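Local structure of tyrosine aminotransferase (4IX8) at residues Ser294-Pro299 with Gly304-Gly309; Met391-Lys396 with Glu437-His442. The protein probably catalyses the pyridoxal 5'-phosphate-dependent transfer of the amino group of L-tyrosine to 2-oxoglutarate. One frame throughout, in Å; residues are numbered along the deposited sequence.

Contact 1. Residues Ser294-Pro299 with Gly304-Gly309; sequences SILIDP and GDWAVG
Leu296 meets the helix with both arms of its fork, one for each of two neighbouring residues. Its CG lies anti to the backbone N (chi1 179°), which turns the fork toward helix 304-313. CD2 comes up methyl to methyl against Ala307, with 3.8 Å from Leu296 CD2 to Ala307 CB. CD1 approaches the six-membered half of the Trp306 indole, 4.2 Å from Leu296 CD1 to Trp306 CE3, and is about equally far from CE3 and CZ3. The leucine arm and the indole meet at a slant. What fixes the rotation of that ring is probably its other end: NE1 is hydrogen-bonded to the carbonyl O of Ala153 on helix 145-157, and Ala156, Leu157 and Leu275 pack around the same side chain.

Strand 292-297 belongs to the large mixed sheet of the cofactor-binding domain in this fold-type I aminotransferase. It runs antiparallel to both its neighbours, 140-143 and 274-279, and the link from the latter contains the predicted cofactor lysine, Lys282. Ile295 and Ile297 alternate away from Leu296 and pack on Leu135, so of the strand it is Leu296 that faces helix 304-313.

Asp298, just past the end of the strand, faces the start of the helix. Its carboxylate spans two amides of the turn, OD1 accepting a hydrogen bond from Val302 N and OD2 one from Ala303 N. Gly304 N is the next amide along, but at 3.8 Å from Asp298 OD2 it is only a neighbour. With its negative charge set beside the N-terminal end of a helix, the carboxylate is probably stabilised by the helix dipole. On Asp305 the helix also touches the second subunit, through Ile40 of that chain.

Contact 2. Residues Met391-Lys396 with Glu437-His442; sequences MEFYEK and EFCERH
Phe438 reaches across to both Phe393 and Lys396, and its ring can be walked atom by atom from the helix outward. CB sends CG off anti to the backbone N (chi1 169°), which swings the ring out toward helix 390-401. On one side of the ring, CD2 lies 3.9 Å from CZ of Phe393. The next atom, CE2, goes deeper: it stands over the face of the Phe393 ring, toward the rim, and approaches Phe393 CZ to 3.7 Å. The tip, CZ, rests on the start of the lysine side chain, 3.9 Å from Lys396 CB. Round on the far side, CE1 comes to 3.8 Å from the backbone O of Lys396. The result is a T-shaped pair in which Phe438 supplies the edge and Phe393 the face, with planes at 75° and centroids 5.1 Å apart.

These two helices belong to the small domain of the aminotransferase fold, where the C-terminal helix 425-442 meets helix 390-401. Their local axes make 115° and pass 12.1 Å apart, a gap bridged mainly by side chains, though the carbonyl of Lys396 takes part. Cys439 adds a sulfur-aromatic contact: its SG lies at the edge of the Phe393 ring, 4.0 Å from Phe393 CZ.

His442, one turn on from Phe438, lays its CD2 over a face of the Phe438 ring. Its ring nitrogens are both hydrogen-bonded to carboxylates, ND1 to Asp386 and NE2 to Glu400, which may favour the protonated form. Asp386 also forms a salt bridge with Lys396 NZ, whose chain bends back on its own helix to a weak bond with Glu392.

Overall arrangement
Coming from the N terminus, the chain gives strand 70-71 to the smaller sheet, then builds most of the large one before reaching strand 292-297 and turning at once into helix 304-313. Contact 1 closes that tight connection, with only four residues between its segments. The chain goes on through helices 322-331 and 337-355 into the small domain, where contact 2 closes a longer loop of 40 residues that includes strands 403-407 and 416-420 and brings the C-terminal helix back to helix 390-401. The two loops follow in series, neither nesting nor crossing. The centres of contacts 1 and 2 are about 47 Å apart, on opposite sides of the chain's centre, and they do not touch.

Contact 1. Residues Ser294-Pro299 with Gly304-Gly309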
loop_
_atom_site.group_PDB
_atom_site.type_symbol
_atom_site.label_atom_id
_atom_site.label_comp_id
_atom_site.label_asym_id
_atom_site.label_seq_id
_atom_site.Cartn_x
_atom_site.Cartn_y
_atom_site.Cartn_z
ATOM N N SER A 294 6.482 -11.399 2.518
ATOM C CA SER A 294 5.943 -12.738 2.442
ATOM C C SER A 294 7.094 -13.657 2.022
ATOM O O SER A 294 7.947 -13.273 1.221
ATOM C CB SER A 294 4.753 -12.826 1.448
ATOM O OG SER A 294 5.211 -12.711 0.104
ATOM N N ILE A 295 7.101 -14.865 2.577
ATOM C CA ILE A 295 8.106 -15.888 2.274
ATOM C C ILE A 295 7.424 -17.185 1.884
ATOM O O ILE A 295 6.751 -17.795 2.715
ATOM C CB ILE A 295 8.987 -16.207 3.476
ATOM C CG1 ILE A 295 9.579 -14.927 4.068
ATOM C CG2 ILE A 295 10.094 -17.198 3.101
ATOM C CD1 ILE A 295 10.306 -15.136 5.366
ATOM N N LEU A 296 7.655 -17.641 0.648
ATOM C CA LEU A 296 7.079 -18.897 0.181
ATOM C C LEU A 296 8.066 -20.032 0.413
ATOM O O LEU A 296 9.217 -19.919 0.041
ATOM C CB LEU A 296 6.727 -18.817 -1.310
ATOM C CG LEU A 296 6.121 -20.117 -1.896
ATOM C CD1 LEU A 296 4.772 -20.376 -1.345
ATOM C CD2 LEU A 296 6.052 -20.028 -3.382
ATOM N N ILE A 297 7.612 -21.100 1.054
ATOM C CA ILE A 297 8.408 -22.305 1.264
ATOM C C ILE A 297 7.669 -23.460 0.608
ATOM O O ILE A 297 6.572 -23.854 1.027
ATOM C CB ILE A 297 8.640 -22.591 2.743
ATOM C CG1 ILE A 297 9.234 -21.351 3.438
ATOM C CG2 ILE A 297 9.596 -23.773 2.923
ATOM C CD1 ILE A 297 9.285 -21.445 4.962
ATOM N N ASP A 298 8.281 -23.980 -0.444
ATOM C CA ASP A 298 7.639 -24.885 -1.387
ATOM C C ASP A 298 8.718 -25.809 -1.943
ATOM O O ASP A 298 9.264 -25.567 -3.012
ATOM C CB ASP A 298 6.966 -24.028 -2.462
ATOM C CG ASP A 298 6.354 -24.846 -3.594
ATOM O OD1 ASP A 298 5.985 -26.034 -3.343
ATOM O OD2 ASP A 298 6.226 -24.271 -4.710
ATOM N N PRO A 299 9.097 -26.830 -1.170
ATOM C CA PRO A 299 10.253 -27.659 -1.545
ATOM C C PRO A 299 10.089 -28.463 -2.818
ATOM O O PRO A 299 11.094 -28.700 -3.453
ATOM C CB PRO A 299 10.418 -28.592 -0.342
ATOM C CG PRO A 299 9.852 -27.807 0.792
ATOM C CD PRO A 299 8.668 -27.085 0.219
ATOM N N GLY A 304 4.848 -22.646 -7.839
ATOM C CA GLY A 304 5.629 -21.670 -8.587
ATOM C C GLY A 304 4.751 -20.637 -9.264
ATOM O O GLY A 304 5.113 -19.470 -9.336
ATOM N N ASP A 305 3.611 -21.056 -9.796
ATOM C CA ASP A 305 2.727 -20.110 -10.434
ATOM C C ASP A 305 2.164 -19.112 -9.422
ATOM O O ASP A 305 1.951 -17.955 -9.757
ATOM C CB ASP A 305 1.570 -20.822 -11.115
ATOM C CG ASP A 305 2.011 -21.748 -12.200
ATOM O OD1 ASP A 305 3.055 -21.436 -12.832
ATOM O OD2 ASP A 305 1.315 -22.798 -12.405
ATOM N N TRP A 306 1.936 -19.532 -8.178
ATOM C CA TRP A 306 1.438 -18.609 -7.159
ATOM C C TRP A 306 2.485 -17.515 -6.958
ATOM O O TRP A 306 2.208 -16.308 -7.009
ATOM C CB TRP A 306 1.166 -19.359 -5.857
ATOM C CG TRP A 306 0.480 -18.564 -4.753
ATOM C CD1 TRP A 306 -0.169 -17.367 -4.861
ATOM C CD2 TRP A 306 0.384 -18.943 -3.379
ATOM N NE1 TRP A 306 -0.670 -16.984 -3.637
ATOM C CE2 TRP A 306 -0.342 -17.939 -2.713
ATOM C CE3 TRP A 306 0.833 -20.044 -2.647
ATOM C CZ2 TRP A 306 -0.613 -18.004 -1.371
ATOM C CZ3 TRP A 306 0.558 -20.098 -1.304
ATOM C CH2 TRP A 306 -0.164 -19.100 -0.686
ATOM N N ALA A 307 3.727 -17.938 -6.847
ATOM C CA ALA A 307 4.819 -17.018 -6.637
ATOM C C ALA A 307 4.959 -16.029 -7.789
ATOM O O ALA A 307 5.046 -14.811 -7.608
ATOM C CB ALA A 307 6.099 -17.804 -6.478
ATOM N N VAL A 308 4.989 -16.557 -8.998
ATOM C CA VAL A 308 5.060 -15.702 -10.189
ATOM C C VAL A 308 3.880 -14.716 -10.198
ATOM O O VAL A 308 4.075 -13.533 -10.467
ATOM C CB VAL A 308 5.086 -16.570 -11.497
ATOM C CG1 VAL A 308 4.778 -15.735 -12.769
ATOM C CG2 VAL A 308 6.458 -17.272 -11.617
ATOM N N GLY A 309 2.679 -15.186 -9.835
ATOM C CA GLY A 309 1.511 -14.320 -9.784
ATOM C C GLY A 309 1.681 -13.144 -8.817
ATOM O O GLY A 309 1.430 -11.984 -9.169
#

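Contact 2. Residues Met391-Lys396 with Glu437-His442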
loop_
_atom_site.group_PDB
_atom_site.type_symbol
_atom_site.label_atom_id
_atom_site.label_comp_id
_atom_site.label_asym_id
_atom_site.label_seq_id
_atom_site.Cartn_x
_atom_site.Cartn_y
_atom_site.Cartn_z
ATOM N N MET A 391 -21.693 -6.106 21.758
ATOM C CA MET A 391 -21.796 -4.755 21.217
ATOM C C MET A 391 -22.428 -3.828 22.238
ATOM O O MET A 391 -21.954 -2.710 22.456
ATOM C CB MET A 391 -22.629 -4.753 19.921
ATOM C CG MET A 391 -22.783 -3.380 19.272
ATOM S SD MET A 391 -21.242 -2.709 18.581
ATOM C CE MET A 391 -20.829 -3.956 17.379
ATOM N N GLU A 392 -23.477 -4.312 22.891
ATOM C CA GLU A 392 -24.218 -3.486 23.825
ATOM C C GLU A 392 -23.339 -3.196 25.040
ATOM O O GLU A 392 -23.428 -2.130 25.674
ATOM C CB GLU A 392 -25.530 -4.160 24.240
ATOM C CG GLU A 392 -26.462 -3.206 25.020
ATOM C CD GLU A 392 -27.854 -3.772 25.306
ATOM O OE1 GLU A 392 -28.070 -4.994 25.102
ATOM O OE2 GLU A 392 -28.727 -2.976 25.740
ATOM N N PHE A 393 -22.506 -4.170 25.380
ATOM C CA PHE A 393 -21.544 -4.002 26.462
ATOM C C PHE A 393 -20.525 -2.903 26.134
ATOM O O PHE A 393 -20.169 -2.086 26.999
ATOM C CB PHE A 393 -20.822 -5.318 26.700
ATOM C CG PHE A 393 -20.008 -5.350 27.943
ATOM C CD1 PHE A 393 -18.814 -4.643 28.027
ATOM C CD2 PHE A 393 -20.414 -6.106 29.015
ATOM C CE1 PHE A 393 -18.060 -4.678 29.176
ATOM C CE2 PHE A 393 -19.678 -6.148 30.168
ATOM C CZ PHE A 393 -18.494 -5.441 30.255
ATOM N N TYR A 394 -20.091 -2.896 24.875
ATOM C CA TYR A 394 -19.096 -1.952 24.373
ATOM C C TYR A 394 -19.674 -0.536 24.448
ATOM O O TYR A 394 -19.016 0.382 24.964
ATOM C CB TYR A 394 -18.652 -2.345 22.923
ATOM C CG TYR A 394 -18.298 -1.156 22.035
ATOM C CD1 TYR A 394 -17.041 -0.565 22.087
ATOM C CD2 TYR A 394 -19.224 -0.635 21.130
ATOM C CE1 TYR A 394 -16.735 0.544 21.292
ATOM C CE2 TYR A 394 -18.920 0.469 20.324
ATOM C CZ TYR A 394 -17.677 1.047 20.408
ATOM O OH TYR A 394 -17.373 2.145 19.631
ATOM N N GLU A 395 -20.931 -0.393 24.020
ATOM C CA GLU A 395 -21.590 0.910 23.946
ATOM C C GLU A 395 -21.796 1.486 25.306
ATOM O O GLU A 395 -21.423 2.632 25.553
ATOM C CB GLU A 395 -22.944 0.802 23.238
ATOM C CG GLU A 395 -22.850 0.796 21.707
ATOM C CD GLU A 395 -24.059 0.178 21.023
ATOM O OE1 GLU A 395 -24.889 -0.444 21.704
ATOM O OE2 GLU A 395 -24.170 0.297 19.789
ATOM N N LYS A 396 -22.330 0.665 26.203
ATOM C CA LYS A 396 -22.697 1.134 27.529
ATOM C C LYS A 396 -21.463 1.428 28.376
ATOM O O LYS A 396 -21.446 2.388 29.151
ATOM C CB LYS A 396 -23.570 0.093 28.232
ATOM C CG LYS A 396 -24.846 -0.281 27.500
ATOM C CD LYS A 396 -26.042 0.477 28.055
ATOM C CE LYS A 396 -27.361 -0.118 27.586
ATOM N NZ LYS A 396 -27.882 -1.117 28.577
ATOM N N GLU A 437 -16.326 -1.861 38.382
ATOM C CA GLU A 437 -17.433 -1.072 38.867
ATOM C C GLU A 437 -18.598 -1.168 37.890
ATOM O O GLU A 437 -19.745 -1.284 38.284
ATOM C CB GLU A 437 -16.970 0.359 39.057
ATOM C CG GLU A 437 -18.038 1.361 39.340
ATOM C CD GLU A 437 -17.501 2.741 39.089
ATOM O OE1 GLU A 437 -16.439 3.047 39.676
ATOM O OE2 GLU A 437 -18.095 3.482 38.268
ATOM N N PHE A 438 -18.291 -1.147 36.605
ATOM C CA PHE A 438 -19.330 -1.155 35.591
ATOM C C PHE A 438 -20.124 -2.465 35.604
ATOM O O PHE A 438 -21.356 -2.475 35.502
ATOM C CB PHE A 438 -18.699 -0.942 34.229
ATOM C CG PHE A 438 -19.630 -1.178 33.089
ATOM C CD1 PHE A 438 -20.519 -0.206 32.701
ATOM C CD2 PHE A 438 -19.600 -2.347 32.402
ATOM C CE1 PHE A 438 -21.360 -0.404 31.653
ATOM C CE2 PHE A 438 -20.447 -2.547 31.342
ATOM C CZ PHE A 438 -21.331 -1.572 30.979
ATOM N N CYS A 439 -19.412 -3.571 35.756
ATOM C CA CYS A 439 -20.053 -4.873 35.778
ATOM C C CYS A 439 -20.985 -5.035 36.995
ATOM O O CYS A 439 -22.128 -5.481 36.849
ATOM C CB CYS A 439 -18.994 -5.969 35.772
ATOM S SG CYS A 439 -18.256 -6.211 34.192
ATOM N N GLU A 440 -20.495 -4.673 38.181
ATOM C CA GLU A 440 -21.278 -4.840 39.413
ATOM C C GLU A 440 -22.590 -4.089 39.312
ATOM O O GLU A 440 -23.643 -4.577 39.720
ATOM C CB GLU A 440 -20.503 -4.351 40.640
ATOM C CG GLU A 440 -19.191 -5.083 40.890
ATOM C CD GLU A 440 -19.358 -6.440 41.567
ATOM O OE1 GLU A 440 -20.505 -6.938 41.682
ATOM O OE2 GLU A 440 -18.318 -7.003 41.984
ATOM N N ARG A 441 -22.517 -2.909 38.730
ATOM C CA ARG A 441 -23.674 -2.072 38.558
ATOM C C ARG A 441 -24.741 -2.684 37.640
ATOM O O ARG A 441 -25.933 -2.542 37.912
ATOM C CB ARG A 441 -23.218 -0.724 38.019
ATOM C CG ARG A 441 -24.334 0.222 37.695
ATOM C CD ARG A 441 -23.806 1.631 37.478
ATOM N NE ARG A 441 -22.917 1.697 36.313
ATOM C CZ ARG A 441 -21.609 1.960 36.360
ATOM N NH1 ARG A 441 -20.986 2.199 37.512
ATOM N NH2 ARG A 441 -20.916 1.988 35.236
ATOM N N HIS A 442 -24.324 -3.373 36.574
ATOM C CA HIS A 442 -25.277 -3.937 35.615
ATOM C C HIS A 442 -25.695 -5.398 35.899
ATOM O O HIS A 442 -26.587 -5.931 35.243
ATOM C CB HIS A 442 -24.700 -3.838 34.205
ATOM C CG HIS A 442 -24.709 -2.447 33.646
ATOM N ND1 HIS A 442 -25.757 -1.955 32.894
ATOM C CD2 HIS A 442 -23.793 -1.450 33.702
ATOM C CE1 HIS A 442 -25.490 -0.718 32.522
ATOM N NE2 HIS A 442 -24.304 -0.384 33.004
#